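Local coordinates for TRAP-type transporter, periplasmic component (Cupriavidus necator, PDB 4P8B), which binds (S)-2-acetolactate and probably delivers it, as the periplasmic solute-binding component, to a TRAP-type membrane transporter, at residues G49-W52 with A53-K57; S84-Q88 with G89-M93; L116-D119 with Y120-D124; K133-F136 with A137-K141; K325-T329 with D330-K334. All coordinates share one frame; numbering follows the deposited sequence.

Interaction 1: residues G49-W52 with A53-K57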
loop_
_atom_site.group_PDB
_atom_site.type_symbol
_atom_site.label_atom_id
_atom_site.label_comp_id
_atom_site.label_asym_id
_atom_site.label_seq_id
_atom_site.Cartn_x
_atom_site.Cartn_y
_atom_site.Cartn_z
ATOM N N GLY A 49 -3.494 -0.345 12.793
ATOM C CA GLY A 49 -2.666 0.435 13.696
ATOM C C GLY A 49 -3.274 0.545 15.087
ATOM O O GLY A 49 -2.577 0.430 16.105
ATOM N N GLU A 50 -4.582 0.781 15.129
ATOM C CA GLU A 50 -5.331 0.889 16.378
ATOM C C GLU A 50 -5.262 -0.423 17.148
ATOM O O GLU A 50 -5.045 -0.423 18.358
ATOM C CB GLU A 50 -6.776 1.220 16.032
ATOM C CG GLU A 50 -7.720 1.581 17.151
ATOM C CD GLU A 50 -9.048 2.078 16.571
ATOM O OE1 GLU A 50 -9.866 1.234 16.145
ATOM O OE2 GLU A 50 -9.258 3.308 16.494
ATOM N N ILE A 51 -5.456 -1.541 16.459
ATOM C CA ILE A 51 -5.410 -2.850 17.110
ATOM C C ILE A 51 -4.020 -3.082 17.691
ATOM O O ILE A 51 -3.879 -3.556 18.825
ATOM C CB ILE A 51 -5.769 -3.979 16.121
ATOM C CG1 ILE A 51 -7.242 -3.865 15.716
ATOM C CG2 ILE A 51 -5.475 -5.370 16.710
ATOM C CD1 ILE A 51 -7.646 -4.699 14.498
ATOM N N TRP A 52 -2.985 -2.725 16.942
ATOM C CA TRP A 52 -1.623 -2.900 17.419
ATOM C C TRP A 52 -1.431 -2.101 18.702
ATOM O O TRP A 52 -0.930 -2.622 19.706
ATOM C CB TRP A 52 -0.646 -2.424 16.349
ATOM C CG TRP A 52 0.798 -2.699 16.651
ATOM C CD1 TRP A 52 1.315 -3.604 17.542
ATOM C CD2 TRP A 52 1.913 -2.051 16.047
ATOM N NE1 TRP A 52 2.694 -3.554 17.512
ATOM C CE2 TRP A 52 3.084 -2.605 16.604
ATOM C CE3 TRP A 52 2.039 -1.053 15.073
ATOM C CZ2 TRP A 52 4.356 -2.199 16.217
ATOM C CZ3 TRP A 52 3.300 -0.655 14.690
ATOM C CH2 TRP A 52 4.447 -1.235 15.250
ATOM N N ALA A 53 -1.818 -0.835 18.672
ATOM C CA ALA A 53 -1.638 0.034 19.831
ATOM C C ALA A 53 -2.391 -0.499 21.039
ATOM O O ALA A 53 -1.837 -0.533 22.151
ATOM C CB ALA A 53 -2.098 1.437 19.482
ATOM N N ASP A 54 -3.631 -0.936 20.841
ATOM C CA ASP A 54 -4.461 -1.441 21.936
ATOM C C ASP A 54 -3.849 -2.712 22.509
ATOM O O ASP A 54 -3.796 -2.890 23.731
ATOM C CB ASP A 54 -5.907 -1.717 21.497
ATOM C CG ASP A 54 -6.675 -0.461 21.112
ATOM O OD1 ASP A 54 -6.193 0.653 21.392
ATOM O OD2 ASP A 54 -7.780 -0.594 20.538
ATOM N N LEU A 55 -3.358 -3.606 21.658
ATOM C CA LEU A 55 -2.804 -4.853 22.170
ATOM C C LEU A 55 -1.518 -4.602 22.943
ATOM O O LEU A 55 -1.261 -5.251 23.959
ATOM C CB LEU A 55 -2.528 -5.828 21.031
ATOM C CG LEU A 55 -3.740 -6.454 20.343
ATOM C CD1 LEU A 55 -3.281 -7.355 19.193
ATOM C CD2 LEU A 55 -4.606 -7.254 21.313
ATOM N N VAL A 56 -0.692 -3.677 22.473
ATOM C CA VAL A 56 0.556 -3.367 23.162
ATOM C C VAL A 56 0.286 -2.807 24.542
ATOM O O VAL A 56 0.918 -3.216 25.527
ATOM C CB VAL A 56 1.413 -2.371 22.372
ATOM C CG1 VAL A 56 2.519 -1.812 23.256
ATOM C CG2 VAL A 56 1.977 -3.038 21.112
ATOM N N LYS A 57 -0.660 -1.888 24.632
ATOM C CA LYS A 57 -0.999 -1.296 25.913
ATOM C C LYS A 57 -1.478 -2.385 26.848
ATOM O O LYS A 57 -0.984 -2.498 27.975
ATOM C CB LYS A 57 -2.072 -0.233 25.726
ATOM C CG LYS A 57 -2.269 0.615 26.974
ATOM C CD LYS A 57 -3.069 1.857 26.650
ATOM C CE LYS A 57 -4.540 1.632 26.917
ATOM N NZ LYS A 57 -4.843 1.888 28.352
#
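The carbonyls of G49, E50, I51 and W52 accept in turn from the backbone N-H groups of A53, D54, L55 and V56, the regular i to i+4 pattern of an alpha-helix. The D54 N to E50 O bond measures 2.9 Å. W52 lies alongside V56 on the buried face. V56 CG2 sits 3.7 Å from W52 CD1, near the pyrrole part of the indole and oblique to its plane. A chi1 of -173° sends the W52 indole off the helix beside V56. W52 NE1 is hydrogen-bonded to V264 O. F246 meets the indole edge-to-face. This helix, 44-59, is the crossover of a beta-alpha-beta unit between strands 33-36 and 66-69. A53 rests on M35 and L68 of those strands. W52 and V56 both touch A267 of helix 258-279, which packs on the same helix. I51 and L55 project together from the helix, with I51 CG2 3.9 Å from L55 CD1. E50 and D54 are also neighbours along one side. Their carboxylate planes are only 3° apart, but E50 OE1 and D54 OD2 stay 5.2 Å from each other. E50 CG approaches D54 OD2 at 4.0 Å.

Interaction 2: residues S84-Q88 with G89-M93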
loop_
_atom_site.group_PDB
_atom_site.type_symbol
_atom_site.label_atom_id
_atom_site.label_comp_id
_atom_site.label_asym_id
_atom_site.label_seq_id
_atom_site.Cartn_x
_atom_site.Cartn_y
_atom_site.Cartn_z
ATOM N N SER A 84 12.079 8.431 6.303
ATOM C CA SER A 84 13.201 9.166 6.883
ATOM C C SER A 84 12.875 9.646 8.299
ATOM O O SER A 84 13.721 9.622 9.189
ATOM C CB SER A 84 13.581 10.346 5.995
ATOM O OG SER A 84 13.774 9.922 4.659
ATOM N N ALA A 85 11.636 10.071 8.516
ATOM C CA ALA A 85 11.224 10.528 9.841
ATOM C C ALA A 85 11.229 9.376 10.853
ATOM O O ALA A 85 11.568 9.572 12.026
ATOM C CB ALA A 85 9.838 11.186 9.763
ATOM N N ILE A 86 10.857 8.175 10.402
ATOM C CA ILE A 86 10.974 6.993 11.259
ATOM C C ILE A 86 12.448 6.681 11.569
ATOM O O ILE A 86 12.797 6.480 12.722
ATOM C CB ILE A 86 10.326 5.727 10.639
ATOM C CG1 ILE A 86 8.844 5.929 10.379
ATOM C CG2 ILE A 86 10.507 4.543 11.587
ATOM C CD1 ILE A 86 8.260 4.932 9.398
ATOM N N ARG A 87 13.288 6.649 10.535
ATOM C CA ARG A 87 14.717 6.347 10.693
ATOM C C ARG A 87 15.385 7.355 11.628
ATOM O O ARG A 87 16.241 6.981 12.442
ATOM C CB ARG A 87 15.389 6.348 9.313
ATOM C CG ARG A 87 16.827 5.868 9.286
ATOM C CD ARG A 87 17.420 6.021 7.894
ATOM N NE ARG A 87 18.619 5.211 7.719
ATOM C CZ ARG A 87 19.833 5.554 8.136
ATOM N NH1 ARG A 87 20.851 4.735 7.922
ATOM N NH2 ARG A 87 20.032 6.706 8.769
ATOM N N GLN A 88 14.994 8.625 11.522
ATOM C CA GLN A 88 15.544 9.700 12.343
ATOM C C GLN A 88 14.994 9.679 13.762
ATOM O O GLN A 88 15.664 10.153 14.690
ATOM C CB GLN A 88 15.233 11.070 11.733
ATOM C CG GLN A 88 15.958 11.375 10.441
ATOM C CD GLN A 88 15.335 12.536 9.693
ATOM O OE1 GLN A 88 14.562 13.311 10.257
ATOM N NE2 GLN A 88 15.654 12.653 8.413
ATOM N N GLY A 89 13.787 9.150 13.947
ATOM C CA GLY A 89 13.173 9.134 15.262
ATOM C C GLY A 89 12.161 10.237 15.535
ATOM O O GLY A 89 11.664 10.381 16.655
ATOM N N VAL A 90 11.842 11.034 14.522
ATOM C CA VAL A 90 10.715 11.946 14.624
ATOM C C VAL A 90 9.435 11.127 14.833
ATOM O O VAL A 90 8.539 11.504 15.579
ATOM C CB VAL A 90 10.605 12.806 13.358
ATOM C CG1 VAL A 90 9.246 13.515 13.279
ATOM C CG2 VAL A 90 11.752 13.801 13.305
ATOM N N ILE A 91 9.369 9.978 14.167
ATOM C CA ILE A 91 8.279 9.021 14.349
ATOM C C ILE A 91 8.826 7.794 15.079
ATOM O O ILE A 91 9.871 7.260 14.695
ATOM C CB ILE A 91 7.708 8.583 12.979
ATOM C CG1 ILE A 91 7.084 9.781 12.268
ATOM C CG2 ILE A 91 6.671 7.480 13.142
ATOM C CD1 ILE A 91 6.783 9.526 10.814
ATOM N N ASP A 92 8.109 7.323 16.089
ATOM C CA ASP A 92 8.599 6.203 16.902
ATOM C C ASP A 92 8.287 4.865 16.257
ATOM O O ASP A 92 9.085 3.923 16.338
ATOM C CB ASP A 92 7.955 6.232 18.286
ATOM C CG ASP A 92 8.321 7.482 19.103
ATOM O OD1 ASP A 92 9.460 7.984 19.003
ATOM O OD2 ASP A 92 7.439 7.929 19.842
HETATM N N MSE A 93 7.112 4.776 15.642
HETATM C CA MSE A 93 6.660 3.535 15.031
HETATM C C MSE A 93 5.635 3.868 13.957
HETATM O O MSE A 93 5.128 4.989 13.900
HETATM C CB MSE A 93 6.077 2.558 16.059
HETATM C CG MSE A 93 4.859 3.012 16.862
HETATM SE SE MSE A 93 4.867 2.285 18.746
HETATM C CE MSE A 93 4.598 0.434 18.309
#
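A85 and I86 on the last turn of helix 82-88 both receive the side chain of I91, which folds back after the helix has ended. I91 CD1 lies 3.6 Å from A85 CB. I91 CG2 lies 3.8 Å from I86 CG1, where the two isoleucines meet at a slant. I91 has CG1 anti to its carbonyl carbon (chi1 -64°), which carries CD1 over the A85 methyl and leaves CG2 to I86. V90 CB adds a looser contact with A85 CB at 4.0 Å. The backbone holds this fold-back in place. I91 N donates to A85 O over 3.1 Å in a nearly straight bond (172° at the hydrogen), coming from well above the carbonyl plane. G89 N makes only weak bonds, to A85 O and to I86 O. G89 is where the chain turns out of the helix. Its positive phi of 99° would press a CB against the carbonyl O of Q88, so glycine suits this place. Further out, I86 O accepts from N249 ND2, and I86 packs on V144. I91 touches L74 and S36, while D92 OD2 accepts from K34 N as the chain enters strand 93-97. I91 O is buried here and has no hydrogen-bond partner in the model. The helix end is therefore closed mainly by apolar packing and one nearly straight backbone bond, with no help from I91 O.

Interaction 3: residues L116-D119 with Y120-D124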
loop_
_atom_site.group_PDB
_atom_site.type_symbol
_atom_site.label_atom_id
_atom_site.label_comp_id
_atom_site.label_asym_id
_atom_site.label_seq_id
_atom_site.Cartn_x
_atom_site.Cartn_y
_atom_site.Cartn_z
ATOM N N LEU A 116 3.061 -7.935 -11.814
ATOM C CA LEU A 116 3.828 -8.991 -11.148
ATOM C C LEU A 116 2.951 -10.059 -10.494
ATOM O O LEU A 116 3.250 -11.232 -10.580
ATOM C CB LEU A 116 4.731 -8.391 -10.070
ATOM C CG LEU A 116 5.546 -9.384 -9.238
ATOM C CD1 LEU A 116 6.618 -10.079 -10.047
ATOM C CD2 LEU A 116 6.181 -8.669 -8.051
HETATM N N MSE A 117 1.883 -9.644 -9.817
HETATM C CA MSE A 117 1.130 -10.532 -8.936
HETATM C C MSE A 117 -0.296 -10.765 -9.434
HETATM O O MSE A 117 -1.113 -9.846 -9.419
HETATM C CB MSE A 117 1.048 -9.912 -7.544
HETATM C CG MSE A 117 2.392 -9.722 -6.876
HETATM SE SE MSE A 117 2.310 -8.865 -5.159
HETATM C CE MSE A 117 1.815 -7.078 -5.733
ATOM N N PRO A 118 -0.625 -11.994 -9.833
ATOM C CA PRO A 118 -1.975 -12.220 -10.384
ATOM C C PRO A 118 -3.109 -12.228 -9.364
ATOM O O PRO A 118 -4.261 -11.998 -9.739
ATOM C CB PRO A 118 -1.884 -13.612 -11.015
ATOM C CG PRO A 118 -0.452 -13.823 -11.288
ATOM C CD PRO A 118 0.306 -13.075 -10.201
ATOM N N ASP A 119 -2.815 -12.493 -8.101
ATOM C CA ASP A 119 -3.870 -12.727 -7.128
ATOM C C ASP A 119 -3.311 -12.639 -5.697
ATOM O O ASP A 119 -2.123 -12.368 -5.492
ATOM C CB ASP A 119 -4.547 -14.087 -7.394
ATOM C CG ASP A 119 -3.558 -15.240 -7.486
ATOM O OD1 ASP A 119 -2.519 -15.231 -6.793
ATOM O OD2 ASP A 119 -3.840 -16.208 -8.220
ATOM N N TYR A 120 -4.173 -12.836 -4.702
ATOM C CA TYR A 120 -3.767 -12.738 -3.304
ATOM C C TYR A 120 -2.760 -13.821 -2.938
ATOM O O TYR A 120 -1.869 -13.583 -2.128
ATOM C CB TYR A 120 -4.991 -12.784 -2.372
ATOM C CG TYR A 120 -5.878 -11.574 -2.585
ATOM C CD1 TYR A 120 -5.534 -10.331 -2.072
ATOM C CD2 TYR A 120 -7.020 -11.665 -3.363
ATOM C CE1 TYR A 120 -6.315 -9.233 -2.302
ATOM C CE2 TYR A 120 -7.823 -10.554 -3.606
ATOM C CZ TYR A 120 -7.461 -9.339 -3.072
ATOM O OH TYR A 120 -8.258 -8.229 -3.324
ATOM N N LYS A 121 -2.892 -15.003 -3.529
ATOM C CA LYS A 121 -1.959 -16.093 -3.264
ATOM C C LYS A 121 -0.552 -15.653 -3.670
ATOM O O LYS A 121 0.431 -16.023 -3.024
ATOM C CB LYS A 121 -2.385 -17.353 -4.013
ATOM C CG LYS A 121 -1.848 -18.637 -3.407
ATOM C CD LYS A 121 -2.603 -19.867 -3.939
ATOM C CE LYS A 121 -2.136 -21.140 -3.266
ATOM N NZ LYS A 121 -2.827 -22.345 -3.817
ATOM N N ALA A 122 -0.450 -14.850 -4.715
ATOM C CA ALA A 122 0.839 -14.369 -5.198
ATOM C C ALA A 122 1.435 -13.364 -4.235
ATOM O O ALA A 122 2.628 -13.416 -3.949
ATOM C CB ALA A 122 0.694 -13.772 -6.591
ATOM N N LEU A 123 0.630 -12.436 -3.739
ATOM C CA LEU A 123 1.125 -11.482 -2.778
ATOM C C LEU A 123 1.603 -12.201 -1.517
ATOM O O LEU A 123 2.685 -11.907 -0.980
ATOM C CB LEU A 123 0.010 -10.465 -2.463
ATOM C CG LEU A 123 0.242 -9.419 -1.374
ATOM C CD1 LEU A 123 1.515 -8.659 -1.603
ATOM C CD2 LEU A 123 -0.934 -8.454 -1.267
ATOM N N ASP A 124 0.807 -13.152 -1.036
ATOM C CA ASP A 124 1.167 -13.890 0.168
ATOM C C ASP A 124 2.443 -14.692 -0.051
ATOM O O ASP A 124 3.229 -14.866 0.874
ATOM C CB ASP A 124 0.019 -14.809 0.610
ATOM C CG ASP A 124 -1.156 -14.038 1.202
ATOM O OD1 ASP A 124 -0.957 -12.894 1.661
ATOM O OD2 ASP A 124 -2.262 -14.611 1.243
#
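M117, a selenomethionine, lays its SE atom against L123 at the start of helix 120-127. SE is 3.6 Å from L123 CD1 and 3.9 Å from L123 CB. The M117 chain is extended at chi2 (177°), which carries SE out to L123. M117 CB also meets A122 CB at 4.0 Å. P118 CD reaches the same methyl at 3.7 Å, so M117 and P118 both pack on A122. I339 of helix 329-340 touches M117, P118 and A122, and extends this apolar patch. Outside it, Y120 meets F154 edge-to-face. The polar edge is D119, the N-cap of the helix. Its CG stands between the backbone N and the carbonyl carbon (chi1 53°), which turns the carboxylate back over the first turn. OD1 then accepts from A122 N at 3.0 Å, met nearly along the C-O direction. D119 O accepts from L123 N at 3.3 Å, in the carbonyl plane, and more weakly from A122 N. The other carboxylate oxygen, OD2, forms a salt bridge with R342 at the chain's C-terminus. OD1 thus caps the helix end while OD2 pairs with R342. The negative charge of D119 lies by the positive end of the helix dipole and beside R342, both of which would be expected to favour the ionised carboxylate.

Interaction 4: residues K133-F136 with A137-K141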
loop_
_atom_site.group_PDB
_atom_site.type_symbol
_atom_site.label_atom_id
_atom_site.label_comp_id
_atom_site.label_asym_id
_atom_site.label_seq_id
_atom_site.Cartn_x
_atom_site.Cartn_y
_atom_site.Cartn_z
ATOM N N LYS A 133 11.312 -11.947 3.566
ATOM C CA LYS A 133 12.417 -12.033 4.504
ATOM C C LYS A 133 13.588 -11.162 4.055
ATOM O O LYS A 133 14.206 -10.464 4.865
ATOM C CB LYS A 133 12.825 -13.485 4.695
ATOM C CG LYS A 133 11.750 -14.296 5.431
ATOM C CD LYS A 133 12.058 -15.789 5.437
ATOM C CE LYS A 133 10.954 -16.579 6.141
ATOM N NZ LYS A 133 10.667 -17.904 5.509
ATOM N N SER A 134 13.873 -11.172 2.757
ATOM C CA SER A 134 14.954 -10.355 2.220
ATOM C C SER A 134 14.656 -8.872 2.435
ATOM O O SER A 134 15.530 -8.097 2.807
ATOM C CB SER A 134 15.155 -10.665 0.733
ATOM O OG SER A 134 16.167 -9.831 0.175
ATOM N N ILE A 135 13.419 -8.470 2.179
ATOM C CA ILE A 135 13.027 -7.073 2.366
ATOM C C ILE A 135 13.140 -6.660 3.839
ATOM O O ILE A 135 13.678 -5.598 4.150
ATOM C CB ILE A 135 11.614 -6.811 1.812
ATOM C CG1 ILE A 135 11.682 -6.759 0.284
ATOM C CG2 ILE A 135 11.059 -5.514 2.357
ATOM C CD1 ILE A 135 10.362 -6.828 -0.411
ATOM N N PHE A 136 12.684 -7.521 4.740
ATOM C CA PHE A 136 12.824 -7.235 6.171
ATOM C C PHE A 136 14.284 -7.057 6.583
ATOM O O PHE A 136 14.605 -6.145 7.338
ATOM C CB PHE A 136 12.156 -8.306 7.034
ATOM C CG PHE A 136 10.697 -8.033 7.336
ATOM C CD1 PHE A 136 9.908 -7.291 6.482
ATOM C CD2 PHE A 136 10.128 -8.550 8.495
ATOM C CE1 PHE A 136 8.560 -7.034 6.793
ATOM C CE2 PHE A 136 8.789 -8.300 8.799
ATOM C CZ PHE A 136 8.021 -7.565 7.944
ATOM N N ALA A 137 15.175 -7.905 6.067
ATOM C CA ALA A 137 16.598 -7.765 6.386
ATOM C C ALA A 137 17.134 -6.422 5.902
ATOM O O ALA A 137 17.925 -5.775 6.609
ATOM C CB ALA A 137 17.403 -8.906 5.779
ATOM N N THR A 138 16.698 -5.994 4.721
ATOM C CA THR A 138 17.132 -4.725 4.167
ATOM C C THR A 138 16.641 -3.575 5.052
ATOM O O THR A 138 17.376 -2.623 5.345
ATOM C CB THR A 138 16.620 -4.552 2.729
ATOM O OG1 THR A 138 17.273 -5.496 1.859
ATOM C CG2 THR A 138 16.890 -3.137 2.226
ATOM N N LEU A 139 15.392 -3.655 5.497
ATOM C CA LEU A 139 14.843 -2.614 6.354
ATOM C C LEU A 139 15.571 -2.527 7.696
ATOM O O LEU A 139 15.884 -1.435 8.177
ATOM C CB LEU A 139 13.346 -2.858 6.581
ATOM C CG LEU A 139 12.443 -2.657 5.376
ATOM C CD1 LEU A 139 11.042 -3.132 5.712
ATOM C CD2 LEU A 139 12.443 -1.201 4.973
ATOM N N GLU A 140 15.847 -3.680 8.294
ATOM C CA GLU A 140 16.517 -3.730 9.585
ATOM C C GLU A 140 17.876 -3.034 9.496
ATOM O O GLU A 140 18.258 -2.265 10.385
ATOM C CB GLU A 140 16.646 -5.180 10.059
ATOM C CG GLU A 140 16.994 -5.302 11.537
ATOM C CD GLU A 140 18.454 -5.018 11.813
ATOM O OE1 GLU A 140 19.281 -5.229 10.900
ATOM O OE2 GLU A 140 18.773 -4.579 12.941
ATOM N N LYS A 141 18.591 -3.265 8.402
ATOM C CA LYS A 141 19.920 -2.682 8.252
ATOM C C LYS A 141 19.814 -1.175 8.124
ATOM O O LYS A 141 20.745 -0.444 8.479
ATOM C CB LYS A 141 20.635 -3.257 7.025
ATOM C CG LYS A 141 21.085 -4.700 7.178
ATOM C CD LYS A 141 21.825 -5.176 5.935
ATOM C CE LYS A 141 22.413 -6.579 6.117
ATOM N NZ LYS A 141 21.380 -7.651 5.956
HETATM O O HOH W 1 16.302 -7.080 -0.344
#
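With chi1 at 177°, the S134 hydroxyl swings toward the side that T138 also faces, and T138 has OG1 beside its own N (chi1 -68°). These torsions turn both hydroxyls to the same side of helix 130-141, where one water joins them. The water lies 2.8 Å from S134 OG and 2.9 Å from T138 OG1. Beneath this bridge, T138 N donates to S134 O at 3.1 Å. On the buried face, I135 and L139 are neighbours. I135 CG2 is 4.1 Å from L139 CD1, a loose contact. L139 N bonds to I135 O at 2.9 Å, and E140 N to F136 O at 2.9 Å. F136 CD1 stands 4.4 Å from L139 CD1, with the methyl oblique to the ring. The ring of F136 stacks on W149. F136 and L139 both touch P146 and I245, so this face lies on strands 144-154 and 241-249 of the mixed five-stranded sheet. I135 packs instead on L108 and F111. Helix 130-141 is amphipathic here, with I135 and L139 inward and S134 and T138 on a more open side. The chemistry differs between the two sides: the apolar one is held by burial against the sheet and the neighbouring loop, while a water links two hydroxyls that do not bond each other directly.

Interaction 5: residues K325-T329 with D330-K334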
loop_
_atom_site.group_PDB
_atom_site.type_symbol
_atom_site.label_atom_id
_atom_site.label_comp_id
_atom_site.label_asym_id
_atom_site.label_seq_id
_atom_site.Cartn_x
_atom_site.Cartn_y
_atom_site.Cartn_z
ATOM N N LYS A 325 15.745 -4.376 -12.920
ATOM C CA LYS A 325 17.175 -4.151 -12.762
ATOM C C LYS A 325 17.495 -3.183 -11.619
ATOM O O LYS A 325 18.482 -3.357 -10.905
ATOM C CB LYS A 325 17.769 -3.611 -14.057
ATOM C CG LYS A 325 17.714 -4.612 -15.194
ATOM C CD LYS A 325 18.397 -4.079 -16.434
ATOM C CE LYS A 325 18.560 -5.174 -17.485
ATOM N NZ LYS A 325 17.254 -5.583 -18.088
ATOM N N GLN A 326 16.663 -2.160 -11.453
ATOM C CA GLN A 326 16.884 -1.169 -10.405
ATOM C C GLN A 326 16.691 -1.734 -9.004
ATOM O O GLN A 326 17.443 -1.416 -8.081
ATOM C CB GLN A 326 15.945 0.012 -10.595
ATOM C CG GLN A 326 16.257 0.844 -11.815
ATOM C CD GLN A 326 15.575 2.192 -11.758
ATOM O OE1 GLN A 326 15.251 2.688 -10.675
ATOM N NE2 GLN A 326 15.346 2.793 -12.922
ATOM N N ILE A 327 15.660 -2.558 -8.850
ATOM C CA ILE A 327 15.318 -3.153 -7.568
ATOM C C ILE A 327 16.369 -4.135 -7.116
ATOM O O ILE A 327 16.718 -4.212 -5.936
ATOM C CB ILE A 327 13.976 -3.896 -7.683
ATOM C CG1 ILE A 327 12.831 -2.902 -7.755
ATOM C CG2 ILE A 327 13.771 -4.841 -6.520
ATOM C CD1 ILE A 327 11.622 -3.479 -8.418
ATOM N N GLY A 328 16.877 -4.883 -8.080
ATOM C CA GLY A 328 17.743 -6.003 -7.815
ATOM C C GLY A 328 17.162 -7.198 -8.528
ATOM O O GLY A 328 16.218 -7.819 -8.036
ATOM N N THR A 329 17.723 -7.506 -9.694
ATOM C CA THR A 329 17.117 -8.486 -10.595
ATOM C C THR A 329 16.943 -9.843 -9.926
ATOM O O THR A 329 15.983 -10.563 -10.182
ATOM C CB THR A 329 17.930 -8.590 -11.894
ATOM O OG1 THR A 329 17.220 -9.397 -12.836
ATOM C CG2 THR A 329 19.318 -9.152 -11.636
ATOM N N ASP A 330 17.895 -10.197 -9.060
ATOM C CA ASP A 330 17.821 -11.474 -8.362
ATOM C C ASP A 330 16.657 -11.553 -7.386
ATOM O O ASP A 330 16.058 -12.607 -7.200
ATOM C CB ASP A 330 19.111 -11.739 -7.576
ATOM C CG ASP A 330 20.339 -11.831 -8.449
ATOM O OD1 ASP A 330 20.197 -12.095 -9.662
ATOM O OD2 ASP A 330 21.465 -11.664 -7.900
ATOM N N LEU A 331 16.319 -10.431 -6.762
ATOM C CA LEU A 331 15.195 -10.419 -5.835
ATOM C C LEU A 331 13.895 -10.522 -6.614
ATOM O O LEU A 331 12.995 -11.245 -6.216
ATOM C CB LEU A 331 15.204 -9.149 -4.980
ATOM C CG LEU A 331 14.086 -8.998 -3.944
ATOM C CD1 LEU A 331 14.178 -10.106 -2.911
ATOM C CD2 LEU A 331 14.145 -7.622 -3.287
ATOM N N VAL A 332 13.823 -9.830 -7.736
ATOM C CA VAL A 332 12.617 -9.884 -8.559
ATOM C C VAL A 332 12.444 -11.274 -9.142
ATOM O O VAL A 332 11.332 -11.810 -9.203
ATOM C CB VAL A 332 12.663 -8.807 -9.648
ATOM C CG1 VAL A 332 11.444 -8.948 -10.572
ATOM C CG2 VAL A 332 12.680 -7.415 -9.012
ATOM N N THR A 333 13.554 -11.894 -9.518
ATOM C CA THR A 333 13.485 -13.224 -10.057
ATOM C C THR A 333 12.994 -14.220 -8.997
ATOM O O THR A 333 12.180 -15.100 -9.282
ATOM C CB THR A 333 14.839 -13.620 -10.588
ATOM O OG1 THR A 333 15.182 -12.780 -11.699
ATOM C CG2 THR A 333 14.832 -15.057 -11.034
ATOM N N LYS A 334 13.460 -14.064 -7.757
ATOM C CA LYS A 334 12.941 -14.885 -6.662
ATOM C C LYS A 334 11.428 -14.696 -6.493
ATOM O O LYS A 334 10.703 -15.661 -6.234
ATOM C CB LYS A 334 13.670 -14.559 -5.352
ATOM C CG LYS A 334 15.073 -15.120 -5.311
ATOM C CD LYS A 334 15.865 -14.571 -4.147
ATOM C CE LYS A 334 17.293 -15.121 -4.153
ATOM N NZ LYS A 334 18.075 -14.615 -2.979
HETATM O O HOH W 2 17.766 -11.867 -12.704
#
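The peptide carbonyl of T329 is the flat group here, and T333 reaches it from both faces. T333 OG1 and T333 N, each 2.8 Å from T329 O, approach from opposite faces of its plane. The hydroxyl comes in 36° out of that plane and the N-H 24°. The OG1 of T333 is anti to its carbonyl carbon (chi1 -65°), which points the hydroxyl back up the helix. A water donates to T333 OG1 at 2.9 Å. The carbonyl of G328 is met differently: V332 N lies nearly along its C=O axis at 3.1 Å, and L331 N makes a weaker bond. G328 is the N-cap of helix 329-340 and also ends helix 317-327. Its positive phi makes the sharp break between the two helices. Inside the corner, I327 CG2 packs on V332 CG2 at 3.7 Å, the two side chains crossing at about a right angle. Both also touch L113, and V332 rests on Y320 and K324. The corner is closed by an apolar pair on its inner side. On the outer side, the T333 hydroxyl donates to T329 O and accepts from the water, so its hydrogen-bonding capacity is well used at an exposed place.

In the fold
The five contacts follow one another along the chain without overlap. Interactions 1, 2 and 4 border the mixed five-stranded sheet: helix 44-59 links two of its strands, the loop of interaction 2 leads into strand 93-97, and helix 130-141 packs on strands 144-154 and 241-249. Interactions 1 and 2 touch where W52 CZ2 lies 3.4 Å from M93 CE. Interactions 4 and 5 touch too, S134 OG to L331 CD1 at 3.7 Å. Interaction 3 lies at the N-terminal end of helix 120-127, the helix before 130-141, its centre about 17 Å from that of interaction 5. Interactions 1 to 3 approach the acetolactate, with the M117 side chain about 13 Å from it; interaction 5 is away from the site.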